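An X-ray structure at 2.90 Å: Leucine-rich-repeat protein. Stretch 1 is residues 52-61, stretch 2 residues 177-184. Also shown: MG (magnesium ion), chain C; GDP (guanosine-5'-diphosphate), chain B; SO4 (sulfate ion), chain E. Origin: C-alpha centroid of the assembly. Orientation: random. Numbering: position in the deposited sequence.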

# COMPACT_ATOMS: atom_id res chain seq x y z
N ALA A 52 12.06 -2.97 12.47
CA ALA A 52 11.82 -4.40 12.69
C ALA A 52 12.61 -5.27 11.71
O ALA A 52 13.11 -6.33 12.08
N GLY A 53 12.70 -4.81 10.46
CA GLY A 53 13.41 -5.55 9.41
C GLY A 53 12.77 -5.53 8.03
O GLY A 53 13.10 -6.37 7.19
N LYS A 54 11.86 -4.58 7.78
CA LYS A 54 11.06 -4.58 6.55
C LYS A 54 11.89 -4.19 5.33
O LYS A 54 11.86 -4.88 4.31
N THR A 55 12.60 -3.07 5.44
CA THR A 55 13.47 -2.59 4.36
C THR A 55 14.64 -3.55 4.13
O THR A 55 15.06 -3.76 2.99
N SER A 56 15.16 -4.13 5.21
CA SER A 56 16.28 -5.08 5.13
C SER A 56 15.87 -6.38 4.44
O SER A 56 16.61 -6.90 3.61
N LEU A 57 14.70 -6.90 4.81
CA LEU A 57 14.16 -8.13 4.22
C LEU A 57 13.91 -7.95 2.72
O LEU A 57 14.19 -8.86 1.93
N LEU A 58 13.39 -6.79 2.34
CA LEU A 58 13.15 -6.47 0.94
C LEU A 58 14.44 -6.49 0.12
O LEU A 58 14.46 -6.99 -1.00
N LYS A 59 15.51 -5.95 0.70
CA LYS A 59 16.82 -5.95 0.04
C LYS A 59 17.34 -7.37 -0.19
O LYS A 59 17.94 -7.66 -1.23
N ARG A 60 17.12 -8.24 0.79
CA ARG A 60 17.54 -9.64 0.70
C ARG A 60 16.76 -10.42 -0.35
O ARG A 60 17.31 -11.31 -1.00
N LEU A 61 15.48 -10.10 -0.51
CA LEU A 61 14.64 -10.73 -1.53
C LEU A 61 15.10 -10.35 -2.94
O LEU A 61 15.07 -11.18 -3.86
N ARG A 177 11.85 -17.93 10.90
CA ARG A 177 12.93 -17.31 11.67
C ARG A 177 14.06 -16.93 10.72
O ARG A 177 14.64 -17.80 10.07
N ILE A 178 14.35 -15.64 10.63
CA ILE A 178 15.36 -15.14 9.70
C ILE A 178 16.31 -14.13 10.35
O ILE A 178 16.03 -13.60 11.42
N SER A 179 17.42 -13.90 9.67
CA SER A 179 18.38 -12.86 10.04
C SER A 179 18.87 -12.17 8.77
O SER A 179 19.60 -12.76 7.98
N CYS A 180 18.46 -10.92 8.58
CA CYS A 180 18.89 -10.14 7.41
C CYS A 180 20.37 -9.78 7.48
O CYS A 180 21.00 -9.56 6.44
N LYS A 181 20.92 -9.71 8.69
CA LYS A 181 22.34 -9.42 8.88
C LYS A 181 23.21 -10.59 8.44
O LYS A 181 24.10 -10.44 7.61
N GLU A 182 22.93 -11.77 9.00
CA GLU A 182 23.71 -12.98 8.72
C GLU A 182 23.21 -13.75 7.49
O GLU A 182 23.82 -14.75 7.10
N ASP A 183 22.12 -13.29 6.89
CA ASP A 183 21.53 -13.92 5.69
C ASP A 183 21.10 -15.37 5.96
O ASP A 183 21.39 -16.27 5.17
N ARG A 184 20.40 -15.58 7.07
CA ARG A 184 19.87 -16.89 7.44
C ARG A 184 18.36 -16.96 7.23
O ARG A 184 17.63 -16.05 7.65

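Side-chain packing between a nucleotide-binding helix (residues 54-61, with Gly53 at its N-cap) and the irregular segment 177-184, two parts of one chain whose touching residues lie at least 120 positions apart. The contact is small, burying 324 Å² in total, and centres on Cys180 and Arg60. Cys180 points toward the helix with chi1 at -66° (m), which lays SG against the first turn: it sits 3.5 Å from Leu57 N, 3.8 Å from Ser56 C and 4.3 Å from Gly53 O. Leu57 N is already bonded to Gly53 O (2.9 Å), so the sulfur packs against a satisfied backbone. The CA atoms of Leu57 and Cys180 are 6.0 Å apart, close enough for Cys180 SG to reach Leu57 CB at 4.0 Å, while Ser56 CB meets Cys180 CB at 3.8 Å. Gly53 has no side chain; a CB here would point toward the other stretch, 4.6 Å from Cys180 SG, but its phi/psi of 141/18 would also jam that atom against the preceding carbonyl oxygen, which by itself calls for glycine.

Leu57 leaves the helix sideways in the t, p conformation (177°, 54°). This carries CD1 to within 3.7 Å of CD1 of Ile178, whose own chain points toward the helix and extends through chi1 p (60°) and chi2 t (171°); the two methyl tips form a buried apolar contact beside the cysteine. One turn after Ser56, Arg60 also points toward segment 177-184. Its m, m start (-72°, -64°) folds the aliphatic part past Cys180, with Arg60 CG 4.3 Å from Cys180 CB, and the t chi3 (-167°) then extends the chain to the guanidinium. There NE and NH2 of Arg60 both donate to Cys180 O, at 2.8 and 2.7 Å, a forked arrangement with the acceptor near the guanidinium plane. Lys181 O also lies at this edge, 3.2 Å from Arg60 NH2. Asp183, chi1 t (-164°), covers one face instead: Arg60 NH1 to Asp183 OD1 is a long salt bridge of 3.8 Å, and because the oxygen lies well out of plane, no N-H points at it.

Other side chains serve the nucleotide. Ser56 is m (-58°), directing OG to GDP O1A (3.1 Å), while its CB remains against Cys180. Thr55, also m (-52°), places OG1 2.5 Å from MG, which is bound in addition by GDP O2B and three waters; water 1 donates to GDP O3A. Backbone nitrogens of Gly53 and Lys54 hold GDP O1B at 2.7 and 2.9 Å, and Cys180 N bonds GDP O6 at 2.8 Å, so the nucleotide joins both stretches. Lys181 points away from the helix in an all-t chain, its CD 3.3 Å from GDP N2. Ser179, also directed away, uses t (178°) to receive Glu182 N on OG (3.3 Å), bracing the turn behind the contact.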

# COMPACT_ATOMS: atom_id res chain seq x y z
CB ALA A 52 10.34 -4.70 12.57
CB LYS A 54 9.88 -3.62 6.69
CG LYS A 54 8.93 -3.96 7.83
CD LYS A 54 7.68 -3.08 7.81
CE LYS A 54 7.98 -1.61 8.06
NZ LYS A 54 8.62 -1.36 9.38
CB THR A 55 14.00 -1.17 4.66
OG1 THR A 55 12.90 -0.31 4.99
CG2 THR A 55 14.75 -0.59 3.46
CB SER A 56 16.82 -5.39 6.52
OG SER A 56 17.24 -4.21 7.18
CB LEU A 57 12.87 -8.55 4.92
CG LEU A 57 12.13 -9.78 4.38
CD1 LEU A 57 13.05 -11.00 4.31
CD2 LEU A 57 10.92 -10.09 5.25
CB LEU A 58 12.46 -5.11 0.81
CG LEU A 58 12.11 -4.62 -0.61
CD1 LEU A 58 11.30 -5.65 -1.38
CD2 LEU A 58 11.36 -3.30 -0.53
CB LYS A 59 17.84 -5.14 0.85
CG LYS A 59 17.66 -3.63 0.76
CD LYS A 59 18.59 -2.89 1.70
CE LYS A 59 20.04 -2.94 1.23
NZ LYS A 59 20.95 -2.17 2.12
CB ARG A 60 17.43 -10.33 2.07
CG ARG A 60 18.47 -9.88 3.08
CD ARG A 60 19.88 -10.24 2.64
NE ARG A 60 20.86 -10.10 3.71
CZ ARG A 60 22.16 -10.33 3.58
NH1 ARG A 60 22.67 -10.72 2.42
NH2 ARG A 60 22.97 -10.17 4.63
CB LEU A 61 13.17 -10.34 -1.34
CG LEU A 61 12.48 -10.89 -0.09
CD1 LEU A 61 11.16 -10.18 0.16
CD2 LEU A 61 12.27 -12.39 -0.19
CB ARG A 177 13.44 -18.27 12.75
CG ARG A 177 12.44 -18.48 13.88
CD ARG A 177 12.85 -19.61 14.81
NE ARG A 177 13.91 -19.22 15.74
CZ ARG A 177 15.22 -19.42 15.54
NH1 ARG A 177 15.67 -20.02 14.44
NH2 ARG A 177 16.08 -19.02 16.46
CB ILE A 178 14.73 -14.50 8.45
CG1 ILE A 178 13.84 -13.31 8.83
CG2 ILE A 178 13.92 -15.53 7.67
CD1 ILE A 178 13.35 -12.50 7.65
CB SER A 179 19.56 -13.45 10.80
OG SER A 179 20.52 -12.46 11.12
CB CYS A 180 18.04 -8.87 7.28
SG CYS A 180 16.30 -9.17 6.91
CB LYS A 181 22.62 -9.08 10.35
CG LYS A 181 24.06 -8.68 10.64
CD LYS A 181 24.22 -8.22 12.08
CE LYS A 181 25.67 -7.89 12.41
NZ LYS A 181 25.84 -7.50 13.84
CB GLU A 182 23.70 -13.90 9.94
CG GLU A 182 24.33 -13.28 11.18
CD GLU A 182 24.39 -14.24 12.36
OE1 GLU A 182 23.69 -15.28 12.34
OE2 GLU A 182 25.14 -13.95 13.32
CB ASP A 183 22.50 -13.84 4.51
CG ASP A 183 21.83 -14.12 3.16
OD1 ASP A 183 20.62 -13.83 3.02
OD2 ASP A 183 22.51 -14.63 2.25
CB ARG A 184 20.19 -17.22 8.90
CG ARG A 184 21.60 -17.72 9.13
CD ARG A 184 21.72 -18.44 10.46
NE ARG A 184 21.48 -17.55 11.59
CZ ARG A 184 21.30 -17.94 12.85
NH1 ARG A 184 21.31 -19.23 13.17
NH2 ARG A 184 21.09 -17.04 13.80
MG MG C . 12.01 1.27 6.77
PB GDP B . 12.45 -0.83 8.94
O1B GDP B . 12.31 -2.34 9.49
O2B GDP B . 11.69 -0.83 7.52
O3B GDP B . 11.85 0.15 9.87
O3A GDP B . 13.98 -0.51 8.56
PA GDP B . 15.22 -1.49 8.88
O1A GDP B . 14.89 -2.91 8.65
O2A GDP B . 16.36 -0.98 7.87
O5' GDP B . 15.74 -1.13 10.36
C5' GDP B . 16.16 -2.15 11.22
C4' GDP B . 17.56 -1.80 11.75
O4' GDP B . 18.13 -3.00 12.31
C3' GDP B . 18.54 -1.36 10.66
O3' GDP B . 19.60 -0.59 11.25
C2' GDP B . 19.07 -2.67 10.13
O2' GDP B . 20.42 -2.52 9.66
C1' GDP B . 19.04 -3.59 11.34
N9 GDP B . 18.59 -4.97 11.00
C8 GDP B . 17.63 -5.35 10.15
N7 GDP B . 17.56 -6.68 10.16
C5 GDP B . 18.47 -7.13 11.02
C6 GDP B . 18.79 -8.37 11.39
O6 GDP B . 18.21 -9.35 10.91
N1 GDP B . 19.80 -8.57 12.33
C2 GDP B . 20.45 -7.45 12.86
N2 GDP B . 21.43 -7.61 13.75
N3 GDP B . 20.09 -6.23 12.45
C4 GDP B . 19.11 -6.07 11.55
S SO4 E . 11.89 -22.25 11.61
O1 SO4 E . 11.23 -23.48 11.13
O2 SO4 E . 13.32 -22.52 11.86
O3 SO4 E . 11.76 -21.17 10.60
O4 SO4 E . 11.24 -21.82 12.87
O HOH W 1 14.10 1.48 6.61
O HOH W 2 10.20 0.13 5.47
O HOH W 3 11.88 2.52 5.03